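Local atomic coordinates of WZI (Escherichia coli, PDB entry 2YNK), a protein that sits in the outer membrane as a carbohydrate-binding beta-barrel, a lectin that underpins assembly of the group 1 capsule. Residues P405-W417 against T429-S441. Sequence-based numbering, arbitrary orientation.
Sequences PHADTLKGIQLGW and TSLWYTNANNSDS. With HEX (hexane), chain R.
Gln414 and Ser430 join side chains across a beta hairpin of the Wzi outer-membrane barrel, in which strand 408-422 runs antiparallel to strand 425-435. Gln414 is long enough to reach diagonally from its own pair, Trp432, to Ser430, the partner of Gly416. Its CB lies 4.1 Å from Trp432 CB. With CG anti to the backbone N (chi1 -175°), CG lies 3.6 Å from Ser430 OG and also near Leu431 O. CD is 3.7 Å from the same OG, and the terminal amide runs alongside the indole, the two planes 62° apart. At the tip, NE2, with Trp432 CE3 close by, donates to Ser430 OG over 2.9 Å and also to Gln84, so both bonds restrain the amide's rotation. The short Ser430 also gives Leu415 O a weak bond.

Gln414, Ser430, Trp432 and Thr434 share one face; Gly412 and Gly416, in non-hydrogen-bonded pairs with Thr434 and Ser430, put no side-chain bulk there beside their partners. The other side carries Leu415, Leu431 and Ile413, whose CG2 meets Tyr433 CB. Dodecanes touch Leu415, Leu431 and Trp417, the one at Trp417 distinct from those at the leucines, and hexane comes near Asn435, consistent with a lipid-facing surface. Paired backbone bonds join Lys411 with Asn435, Ile413 with Tyr433 and Leu415 with Leu431.

Beyond Asn435, the chain turns around Asp408, whose carboxylate suits a place where successive backbone N-H groups need acceptors. OD1 takes Asn437 N at 2.7 Å through its syn lone pair, while OD2 receives Asn438 N from above the carboxylate plane.

At the far end, Thr429 grips Trp417 O twice, through its backbone N at 2.8 Å and its hydroxyl OG1 at 3.0 Å; that same OG1 lies in plane at the indole edge, 3.6 Å from Trp417 CE3.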
# COMPACT_ATOMS: atom_id res chain seq x y z
N PRO A 405 7.05 17.88 -8.85
CA PRO A 405 8.26 18.67 -9.08
C PRO A 405 8.22 20.07 -8.49
O PRO A 405 9.25 20.57 -8.06
CB PRO A 405 8.36 18.73 -10.60
CG PRO A 405 6.98 18.46 -11.09
CD PRO A 405 6.42 17.48 -10.12
N HIS A 406 7.03 20.67 -8.43
CA HIS A 406 6.88 22.08 -8.09
C HIS A 406 6.13 22.32 -6.82
O HIS A 406 5.27 21.52 -6.42
CB HIS A 406 6.18 22.80 -9.23
CG HIS A 406 6.72 22.44 -10.59
ND1 HIS A 406 8.04 22.43 -10.86
CD2 HIS A 406 6.07 22.06 -11.77
CE1 HIS A 406 8.23 22.07 -12.15
NE2 HIS A 406 7.03 21.84 -12.70
N ALA A 407 6.43 23.45 -6.18
CA ALA A 407 5.65 23.92 -5.05
C ALA A 407 4.25 24.28 -5.55
O ALA A 407 4.09 25.14 -6.42
CB ALA A 407 6.31 25.11 -4.38
N ASP A 408 3.25 23.58 -5.01
CA ASP A 408 1.88 23.76 -5.44
C ASP A 408 0.91 23.52 -4.28
O ASP A 408 1.25 22.84 -3.32
CB ASP A 408 1.60 22.79 -6.59
CG ASP A 408 0.57 23.31 -7.57
OD1 ASP A 408 -0.19 24.24 -7.21
OD2 ASP A 408 0.54 22.80 -8.72
N THR A 409 -0.28 24.11 -4.36
CA THR A 409 -1.39 23.78 -3.47
C THR A 409 -2.48 23.14 -4.31
O THR A 409 -2.97 23.74 -5.27
CB THR A 409 -1.97 25.02 -2.76
OG1 THR A 409 -0.99 25.58 -1.89
CG2 THR A 409 -3.20 24.63 -1.93
N LEU A 410 -2.85 21.92 -3.96
CA LEU A 410 -3.82 21.15 -4.73
C LEU A 410 -5.14 21.09 -3.99
O LEU A 410 -5.15 20.79 -2.81
CB LEU A 410 -3.27 19.74 -4.97
CG LEU A 410 -1.84 19.73 -5.49
CD1 LEU A 410 -1.37 18.29 -5.68
CD2 LEU A 410 -1.69 20.54 -6.78
N LYS A 411 -6.22 21.41 -4.68
CA LYS A 411 -7.58 21.23 -4.18
C LYS A 411 -8.32 20.46 -5.25
O LYS A 411 -8.61 21.00 -6.32
CB LYS A 411 -8.28 22.56 -3.93
CG LYS A 411 -7.79 23.29 -2.69
CD LYS A 411 -7.95 24.80 -2.81
CE LYS A 411 -7.28 25.51 -1.64
NZ LYS A 411 -7.21 26.99 -1.80
N GLY A 412 -8.61 19.19 -4.96
CA GLY A 412 -9.17 18.29 -5.96
C GLY A 412 -10.31 17.41 -5.48
O GLY A 412 -10.43 17.11 -4.29
N ILE A 413 -11.14 17.00 -6.44
CA ILE A 413 -12.24 16.07 -6.24
C ILE A 413 -12.04 14.91 -7.21
O ILE A 413 -11.64 15.12 -8.36
CB ILE A 413 -13.60 16.75 -6.50
CG1 ILE A 413 -14.77 15.78 -6.25
CG2 ILE A 413 -13.66 17.31 -7.92
CD1 ILE A 413 -16.13 16.44 -6.23
N GLN A 414 -12.31 13.69 -6.75
CA GLN A 414 -12.16 12.52 -7.61
C GLN A 414 -13.34 11.57 -7.39
O GLN A 414 -13.60 11.12 -6.27
CB GLN A 414 -10.83 11.83 -7.33
CG GLN A 414 -10.52 10.67 -8.26
CD GLN A 414 -9.05 10.27 -8.24
OE1 GLN A 414 -8.28 10.67 -7.35
NE2 GLN A 414 -8.65 9.47 -9.22
N LEU A 415 -14.07 11.31 -8.47
CA LEU A 415 -15.18 10.37 -8.44
C LEU A 415 -14.72 9.07 -9.06
O LEU A 415 -13.80 9.06 -9.88
CB LEU A 415 -16.37 10.92 -9.24
CG LEU A 415 -16.91 12.30 -8.86
CD1 LEU A 415 -18.20 12.57 -9.61
CD2 LEU A 415 -17.11 12.44 -7.36
N GLY A 416 -15.34 7.96 -8.64
CA GLY A 416 -15.01 6.66 -9.19
C GLY A 416 -16.22 5.75 -9.34
O GLY A 416 -17.21 5.90 -8.62
N TRP A 417 -16.15 4.84 -10.30
CA TRP A 417 -17.12 3.76 -10.44
C TRP A 417 -16.42 2.50 -10.83
O TRP A 417 -15.54 2.51 -11.71
CB TRP A 417 -18.20 4.09 -11.46
CG TRP A 417 -19.14 2.94 -11.69
CD1 TRP A 417 -20.27 2.61 -10.95
CD2 TRP A 417 -19.06 1.91 -12.73
NE1 TRP A 417 -20.87 1.48 -11.45
CE2 TRP A 417 -20.20 1.02 -12.52
CE3 TRP A 417 -18.19 1.65 -13.78
CZ2 TRP A 417 -20.44 -0.07 -13.33
CZ3 TRP A 417 -18.44 0.54 -14.60
CH2 TRP A 417 -19.54 -0.30 -14.38
N THR A 429 -13.50 2.91 -13.61
CA THR A 429 -13.38 4.27 -14.13
C THR A 429 -13.08 5.30 -13.05
O THR A 429 -13.32 5.07 -11.86
CB THR A 429 -14.66 4.69 -14.86
OG1 THR A 429 -15.80 4.33 -14.07
CG2 THR A 429 -14.73 4.00 -16.22
N SER A 430 -12.55 6.43 -13.47
CA SER A 430 -12.24 7.54 -12.58
C SER A 430 -12.37 8.85 -13.34
O SER A 430 -12.15 8.89 -14.54
CB SER A 430 -10.83 7.39 -12.00
OG SER A 430 -10.72 8.04 -10.74
N LEU A 431 -12.77 9.89 -12.62
CA LEU A 431 -12.96 11.22 -13.19
C LEU A 431 -12.54 12.24 -12.15
O LEU A 431 -12.96 12.13 -11.00
CB LEU A 431 -14.43 11.42 -13.54
CG LEU A 431 -14.82 12.75 -14.18
CD1 LEU A 431 -14.46 12.76 -15.66
CD2 LEU A 431 -16.31 13.01 -13.98
N TRP A 432 -11.73 13.22 -12.52
CA TRP A 432 -11.22 14.16 -11.50
C TRP A 432 -11.04 15.58 -11.98
O TRP A 432 -10.89 15.83 -13.17
CB TRP A 432 -9.92 13.63 -10.92
CG TRP A 432 -8.82 13.50 -11.94
CD1 TRP A 432 -7.93 14.49 -12.37
CD2 TRP A 432 -8.45 12.31 -12.71
NE1 TRP A 432 -7.07 14.00 -13.31
CE2 TRP A 432 -7.32 12.71 -13.57
CE3 TRP A 432 -8.92 11.00 -12.78
CZ2 TRP A 432 -6.71 11.83 -14.43
CZ3 TRP A 432 -8.29 10.12 -13.67
CH2 TRP A 432 -7.22 10.53 -14.48
N TYR A 433 -11.07 16.51 -11.02
CA TYR A 433 -10.76 17.92 -11.24
C TYR A 433 -9.81 18.40 -10.15
O TYR A 433 -10.04 18.11 -8.97
CB TYR A 433 -12.01 18.81 -11.24
CG TYR A 433 -11.69 20.30 -11.29
CD1 TYR A 433 -11.25 20.90 -12.46
CD2 TYR A 433 -11.83 21.11 -10.15
CE1 TYR A 433 -10.95 22.25 -12.51
CE2 TYR A 433 -11.55 22.46 -10.19
CZ TYR A 433 -11.10 23.03 -11.38
OH TYR A 433 -10.79 24.37 -11.44
N THR A 434 -8.77 19.13 -10.55
CA THR A 434 -7.76 19.61 -9.61
C THR A 434 -7.48 21.08 -9.85
O THR A 434 -7.01 21.46 -10.91
CB THR A 434 -6.42 18.88 -9.75
OG1 THR A 434 -6.62 17.46 -9.78
CG2 THR A 434 -5.52 19.22 -8.59
N ASN A 435 -7.80 21.88 -8.83
CA ASN A 435 -7.41 23.28 -8.75
C ASN A 435 -5.93 23.32 -8.33
O ASN A 435 -5.58 22.86 -7.24
CB ASN A 435 -8.28 23.99 -7.71
CG ASN A 435 -8.38 25.49 -7.94
OD1 ASN A 435 -7.37 26.20 -8.04
ND2 ASN A 435 -9.61 25.98 -8.00
N ALA A 436 -5.08 23.86 -9.21
CA ALA A 436 -3.64 23.93 -8.97
C ALA A 436 -3.07 25.28 -9.36
O ALA A 436 -3.73 26.07 -10.04
CB ALA A 436 -2.94 22.82 -9.73
N ASN A 437 -1.84 25.55 -8.93
CA ASN A 437 -1.14 26.80 -9.29
C ASN A 437 -0.00 26.60 -10.30
O ASN A 437 0.30 27.51 -11.06
CB ASN A 437 -0.62 27.50 -8.02
CG ASN A 437 -1.74 27.83 -7.03
OD1 ASN A 437 -1.60 27.58 -5.83
ND2 ASN A 437 -2.84 28.39 -7.53
N ASN A 438 0.62 25.43 -10.31
CA ASN A 438 1.65 25.10 -11.30
C ASN A 438 1.83 23.60 -11.47
O ASN A 438 2.94 23.09 -11.32
CB ASN A 438 2.98 25.75 -10.91
CG ASN A 438 4.07 25.58 -11.98
OD1 ASN A 438 3.82 25.14 -13.12
ND2 ASN A 438 5.30 25.91 -11.60
N SER A 439 0.75 22.90 -11.80
CA SER A 439 0.80 21.46 -12.06
C SER A 439 1.32 21.16 -13.48
O SER A 439 1.28 22.02 -14.35
CB SER A 439 -0.58 20.85 -11.88
OG SER A 439 -0.59 19.46 -12.19
N ASP A 440 1.78 19.93 -13.69
CA ASP A 440 2.21 19.47 -15.02
C ASP A 440 1.19 18.48 -15.61
O ASP A 440 1.52 17.64 -16.46
CB ASP A 440 3.60 18.83 -14.93
CG ASP A 440 4.70 19.84 -14.64
OD1 ASP A 440 4.58 21.01 -15.08
OD2 ASP A 440 5.69 19.46 -13.97
N SER A 441 -0.06 18.59 -15.19
CA SER A 441 -1.11 17.72 -15.69
C SER A 441 -2.43 18.47 -15.81
O SER A 441 -2.68 19.41 -15.06
CB SER A 441 -1.27 16.50 -14.77
OG SER A 441 -1.48 16.90 -13.42
C1 HEX R . -11.46 26.04 -4.64
C2 HEX R . -12.27 25.42 -5.77
C3 HEX R . -12.11 23.90 -5.82
C4 HEX R . -13.33 23.16 -5.27
C5 HEX R . -13.39 21.71 -5.74
C6 HEX R . -12.37 20.86 -5.01